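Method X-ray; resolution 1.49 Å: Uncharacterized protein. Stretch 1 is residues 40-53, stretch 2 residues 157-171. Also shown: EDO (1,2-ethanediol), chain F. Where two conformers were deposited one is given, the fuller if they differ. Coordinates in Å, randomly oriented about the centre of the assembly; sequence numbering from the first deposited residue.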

# COMPACT_ATOMS: atom_id res chain seq x y z
N GLN A 40 -23.06 -4.90 0.81
CA GLN A 40 -22.34 -5.68 1.83
C GLN A 40 -20.81 -5.44 1.76
O GLN A 40 -20.13 -5.35 2.79
CB GLN A 40 -22.63 -7.18 1.62
CG GLN A 40 -24.12 -7.53 1.77
CD GLN A 40 -24.32 -9.01 1.55
OE1 GLN A 40 -24.37 -9.48 0.42
NE2 GLN A 40 -24.41 -9.79 2.62
N ILE A 41 -20.28 -5.37 0.55
CA ILE A 41 -18.84 -5.15 0.34
C ILE A 41 -18.46 -3.74 0.81
O ILE A 41 -17.45 -3.56 1.52
CB ILE A 41 -18.48 -5.39 -1.14
CG1 ILE A 41 -18.73 -6.88 -1.52
CG2 ILE A 41 -17.00 -4.99 -1.44
CD1 ILE A 41 -18.66 -7.15 -3.03
N TYR A 42 -19.29 -2.75 0.41
CA TYR A 42 -19.08 -1.36 0.78
C TYR A 42 -19.07 -1.22 2.32
O TYR A 42 -18.20 -0.52 2.86
CB TYR A 42 -20.18 -0.49 0.13
CG TYR A 42 -20.15 0.95 0.58
CD1 TYR A 42 -19.35 1.89 -0.07
CD2 TYR A 42 -20.97 1.39 1.62
CE1 TYR A 42 -19.33 3.23 0.34
CE2 TYR A 42 -20.95 2.72 2.04
CZ TYR A 42 -20.13 3.63 1.40
OH TYR A 42 -20.15 4.95 1.81
N ASP A 43 -20.02 -1.88 3.03
CA ASP A 43 -20.06 -1.78 4.49
C ASP A 43 -18.86 -2.47 5.12
O ASP A 43 -18.35 -1.98 6.12
CB ASP A 43 -21.37 -2.33 5.05
CG ASP A 43 -22.60 -1.54 4.64
OD1 ASP A 43 -22.46 -0.33 4.33
OD2 ASP A 43 -23.70 -2.11 4.66
N THR A 44 -18.40 -3.60 4.55
CA THR A 44 -17.23 -4.29 5.10
C THR A 44 -15.98 -3.42 4.94
O THR A 44 -15.14 -3.35 5.84
CB THR A 44 -17.03 -5.64 4.39
OG1 THR A 44 -18.21 -6.43 4.57
CG2 THR A 44 -15.81 -6.41 4.90
N MSE A 45 -15.87 -2.78 3.77
CA MSE A 45 -14.71 -1.96 3.43
C MSE A 45 -14.68 -0.62 4.20
O MSE A 45 -13.58 -0.16 4.57
CB MSE A 45 -14.62 -1.77 1.93
CG MSE A 45 -14.17 -3.06 1.22
SE MSE A 45 -12.27 -3.47 1.67
CE MSE A 45 -12.51 -4.76 3.16
N THR A 46 -15.86 -0.01 4.48
CA THR A 46 -15.84 1.24 5.26
C THR A 46 -15.37 0.92 6.68
O THR A 46 -14.51 1.65 7.21
CB THR A 46 -17.17 1.99 5.25
OG1 THR A 46 -18.21 1.12 5.66
CG2 THR A 46 -17.49 2.62 3.91
N LYS A 47 -15.88 -0.19 7.29
CA LYS A 47 -15.46 -0.58 8.63
C LYS A 47 -13.97 -0.93 8.63
O LYS A 47 -13.23 -0.50 9.52
CB LYS A 47 -16.30 -1.76 9.15
CG LYS A 47 -17.70 -1.36 9.60
N TRP A 48 -13.51 -1.68 7.63
CA TRP A 48 -12.10 -2.04 7.57
C TRP A 48 -11.22 -0.79 7.45
O TRP A 48 -10.26 -0.63 8.22
CB TRP A 48 -11.80 -2.99 6.40
CG TRP A 48 -10.32 -3.12 6.15
CD1 TRP A 48 -9.43 -3.82 6.91
CD2 TRP A 48 -9.54 -2.39 5.20
NE1 TRP A 48 -8.14 -3.58 6.49
CE2 TRP A 48 -8.18 -2.70 5.43
CE3 TRP A 48 -9.86 -1.51 4.14
CZ2 TRP A 48 -7.14 -2.16 4.67
CZ3 TRP A 48 -8.83 -0.97 3.38
CH2 TRP A 48 -7.48 -1.27 3.67
N MSE A 49 -11.53 0.09 6.49
CA MSE A 49 -10.67 1.24 6.30
C MSE A 49 -10.69 2.16 7.52
O MSE A 49 -9.65 2.69 7.89
CB MSE A 49 -11.02 2.03 5.03
CG MSE A 49 -9.85 2.94 4.66
SE MSE A 49 -10.28 4.22 3.28
CE MSE A 49 -10.58 2.96 1.84
N ASP A 50 -11.87 2.31 8.14
CA ASP A 50 -11.97 3.15 9.34
C ASP A 50 -11.05 2.62 10.44
O ASP A 50 -10.25 3.38 10.99
CB ASP A 50 -13.43 3.19 9.83
CG ASP A 50 -13.67 4.15 10.97
OD1 ASP A 50 -12.96 5.16 11.06
OD2 ASP A 50 -14.60 3.90 11.75
N GLU A 51 -11.13 1.31 10.73
CA GLU A 51 -10.29 0.72 11.77
C GLU A 51 -8.81 0.71 11.37
O GLU A 51 -7.95 1.00 12.20
CB GLU A 51 -10.76 -0.71 12.10
CG GLU A 51 -12.12 -0.75 12.79
CD GLU A 51 -12.24 -0.01 14.12
OE1 GLU A 51 -11.29 -0.09 14.94
OE2 GLU A 51 -13.28 0.65 14.33
N ARG A 52 -8.51 0.41 10.10
CA ARG A 52 -7.12 0.37 9.63
C ARG A 52 -6.45 1.74 9.74
O ARG A 52 -5.29 1.84 10.11
CB ARG A 52 -7.06 -0.17 8.18
CG ARG A 52 -5.69 -0.12 7.51
CD ARG A 52 -4.65 -0.99 8.25
NE ARG A 52 -3.35 -0.92 7.61
CZ ARG A 52 -2.50 0.10 7.72
NH1 ARG A 52 -2.79 1.15 8.50
NH2 ARG A 52 -1.35 0.09 7.06
N LEU A 53 -7.19 2.81 9.40
CA LEU A 53 -6.58 4.14 9.49
C LEU A 53 -6.55 4.64 10.95
O LEU A 53 -5.61 5.34 11.31
CB LEU A 53 -7.30 5.13 8.55
CG LEU A 53 -7.07 4.78 7.05
CD1 LEU A 53 -7.90 5.68 6.13
CD2 LEU A 53 -5.62 4.90 6.65
C1 EDO F . -23.90 -13.09 1.01
O1 EDO F . -24.14 -12.78 2.36
C2 EDO F . -23.70 -14.62 0.79
O2 EDO F . -24.83 -15.34 1.24
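Stretch 2 (157-171) DFADDMFMDVAVAFG

The apolar centre is W48, whose indole sits as a knob among M162, D165, V166 and A169 of stretch 2. V166 CG2 lies 3.6 Å from the centroid of the six-membered ring and 14° off its normal, a CH-pi contact over one face; M162 CG approaches the ring edge, 4.0 Å from W48 CH2. W48 CA is 6.6 Å from A169 CA, the nearest backbone pair.

These contacts join two helices. Stretch 2 is helical from D157 to A169, its axis passing 10.5 Å from that of helix 40-53 at 132°, so the two helices run closer to antiparallel than parallel. Earlier residues of stretch 1 therefore meet the later end of stretch 2. Selenomethionine M45 places CE 3.7 Å from F170 CZ, over that ring's face, and 3.8 Å from A169 CB; I41 CG2 is 3.9 Å from F170 CZ. Just beyond, G171 has positive phi (112°) and closes a Schellman motif, with G171 N bonded to V168 O at 2.9 Å.

Toward the other end the contact turns polar. W48 NE1 donates to D165 OD2 (2.8 Å, 167°), a nearly linear hydrogen bond. R52 NE stays 4.5 Å from D165 OD2, beyond a salt bridge. Separately, one water accepts from R52 NH2 (3.1 Å) and donates to F158 O (2.9 Å).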

# COMPACT_ATOMS: atom_id res chain seq x y z
N ASP A 157 6.35 -4.58 0.54
CA ASP A 157 5.88 -5.33 1.72
C ASP A 157 4.67 -4.63 2.36
O ASP A 157 3.74 -5.31 2.79
CB ASP A 157 6.98 -5.48 2.78
CG ASP A 157 8.15 -6.35 2.34
OD1 ASP A 157 8.03 -7.01 1.29
OD2 ASP A 157 9.18 -6.37 3.06
N PHE A 158 4.73 -3.29 2.44
CA PHE A 158 3.64 -2.50 3.01
C PHE A 158 2.34 -2.73 2.22
O PHE A 158 1.27 -2.94 2.81
CB PHE A 158 4.05 -1.02 2.98
CG PHE A 158 2.98 -0.10 3.49
CD1 PHE A 158 2.88 0.19 4.85
CD2 PHE A 158 2.06 0.47 2.62
CE1 PHE A 158 1.88 1.03 5.33
CE2 PHE A 158 1.04 1.31 3.11
CZ PHE A 158 0.96 1.57 4.46
N ALA A 159 2.42 -2.68 0.88
CA ALA A 159 1.25 -2.91 0.04
C ALA A 159 0.74 -4.36 0.21
O ALA A 159 -0.47 -4.57 0.38
CB ALA A 159 1.59 -2.65 -1.42
N ASP A 160 1.66 -5.36 0.20
CA ASP A 160 1.26 -6.75 0.41
C ASP A 160 0.56 -6.93 1.75
O ASP A 160 -0.42 -7.69 1.84
CB ASP A 160 2.48 -7.67 0.34
CG ASP A 160 3.03 -7.86 -1.05
OD1 ASP A 160 2.29 -7.58 -2.03
OD2 ASP A 160 4.16 -8.40 -1.17
N ASP A 161 1.06 -6.23 2.78
CA ASP A 161 0.46 -6.32 4.11
C ASP A 161 -0.98 -5.78 4.09
O ASP A 161 -1.88 -6.37 4.70
CB ASP A 161 1.30 -5.56 5.14
CG ASP A 161 0.86 -5.83 6.56
OD1 ASP A 161 0.73 -7.03 6.93
OD2 ASP A 161 0.54 -4.87 7.27
N MSE A 162 -1.18 -4.69 3.37
CA MSE A 162 -2.50 -4.08 3.26
C MSE A 162 -3.47 -5.00 2.56
O MSE A 162 -4.62 -5.14 2.99
CB MSE A 162 -2.42 -2.76 2.51
CG MSE A 162 -3.78 -2.07 2.46
SE MSE A 162 -3.61 -0.26 1.84
CE MSE A 162 -2.74 0.50 3.38
N PHE A 163 -3.02 -5.63 1.46
CA PHE A 163 -3.89 -6.51 0.69
C PHE A 163 -4.24 -7.76 1.49
O PHE A 163 -5.36 -8.26 1.38
CB PHE A 163 -3.28 -6.83 -0.67
CG PHE A 163 -3.09 -5.58 -1.52
CD1 PHE A 163 -4.04 -4.55 -1.51
CD2 PHE A 163 -1.98 -5.44 -2.34
CE1 PHE A 163 -3.87 -3.40 -2.28
CE2 PHE A 163 -1.81 -4.28 -3.12
CZ PHE A 163 -2.75 -3.28 -3.08
N MSE A 164 -3.30 -8.25 2.32
CA MSE A 164 -3.60 -9.36 3.22
C MSE A 164 -4.65 -8.92 4.27
O MSE A 164 -5.60 -9.68 4.55
CB MSE A 164 -2.31 -9.86 3.92
CG MSE A 164 -2.56 -10.95 4.99
SE MSE A 164 -3.43 -12.59 4.34
CE MSE A 164 -2.03 -13.18 3.09
N ASP A 165 -4.51 -7.68 4.80
CA ASP A 165 -5.44 -7.16 5.78
C ASP A 165 -6.86 -7.14 5.21
O ASP A 165 -7.82 -7.49 5.91
CB ASP A 165 -5.02 -5.74 6.19
CG ASP A 165 -5.24 -5.48 7.65
OD1 ASP A 165 -4.70 -6.26 8.48
OD2 ASP A 165 -6.00 -4.55 7.97
N VAL A 166 -6.99 -6.73 3.93
CA VAL A 166 -8.29 -6.69 3.26
C VAL A 166 -8.83 -8.12 3.11
O VAL A 166 -10.03 -8.35 3.36
CB VAL A 166 -8.20 -5.99 1.89
CG1 VAL A 166 -9.48 -6.17 1.08
CG2 VAL A 166 -7.83 -4.50 2.05
N ALA A 167 -7.97 -9.07 2.66
CA ALA A 167 -8.41 -10.46 2.47
C ALA A 167 -8.98 -11.01 3.80
O ALA A 167 -10.02 -11.68 3.80
CB ALA A 167 -7.25 -11.32 2.00
N VAL A 168 -8.30 -10.68 4.92
CA VAL A 168 -8.73 -11.09 6.27
C VAL A 168 -10.09 -10.43 6.61
O VAL A 168 -10.97 -11.08 7.19
CB VAL A 168 -7.63 -10.78 7.34
CG1 VAL A 168 -8.14 -11.04 8.76
CG2 VAL A 168 -6.38 -11.60 7.06
N ALA A 169 -10.27 -9.15 6.23
CA ALA A 169 -11.55 -8.48 6.46
C ALA A 169 -12.69 -9.20 5.71
O ALA A 169 -13.84 -9.17 6.16
CB ALA A 169 -11.48 -7.02 6.03
N PHE A 170 -12.36 -9.85 4.57
CA PHE A 170 -13.37 -10.59 3.79
C PHE A 170 -13.50 -12.05 4.24
O PHE A 170 -14.29 -12.79 3.65
CB PHE A 170 -13.09 -10.50 2.28
CG PHE A 170 -13.41 -9.15 1.66
CD1 PHE A 170 -14.70 -8.61 1.75
CD2 PHE A 170 -12.45 -8.45 0.94
CE1 PHE A 170 -15.01 -7.37 1.17
CE2 PHE A 170 -12.76 -7.22 0.33
CZ PHE A 170 -14.04 -6.69 0.45
N GLY A 171 -12.76 -12.44 5.28
CA GLY A 171 -12.90 -13.78 5.86
C GLY A 171 -11.74 -14.73 5.69
O GLY A 171 -11.79 -15.84 6.22
O HOH W 1 0.03 -1.97 5.27
O HOH W 2 -2.25 -3.17 6.32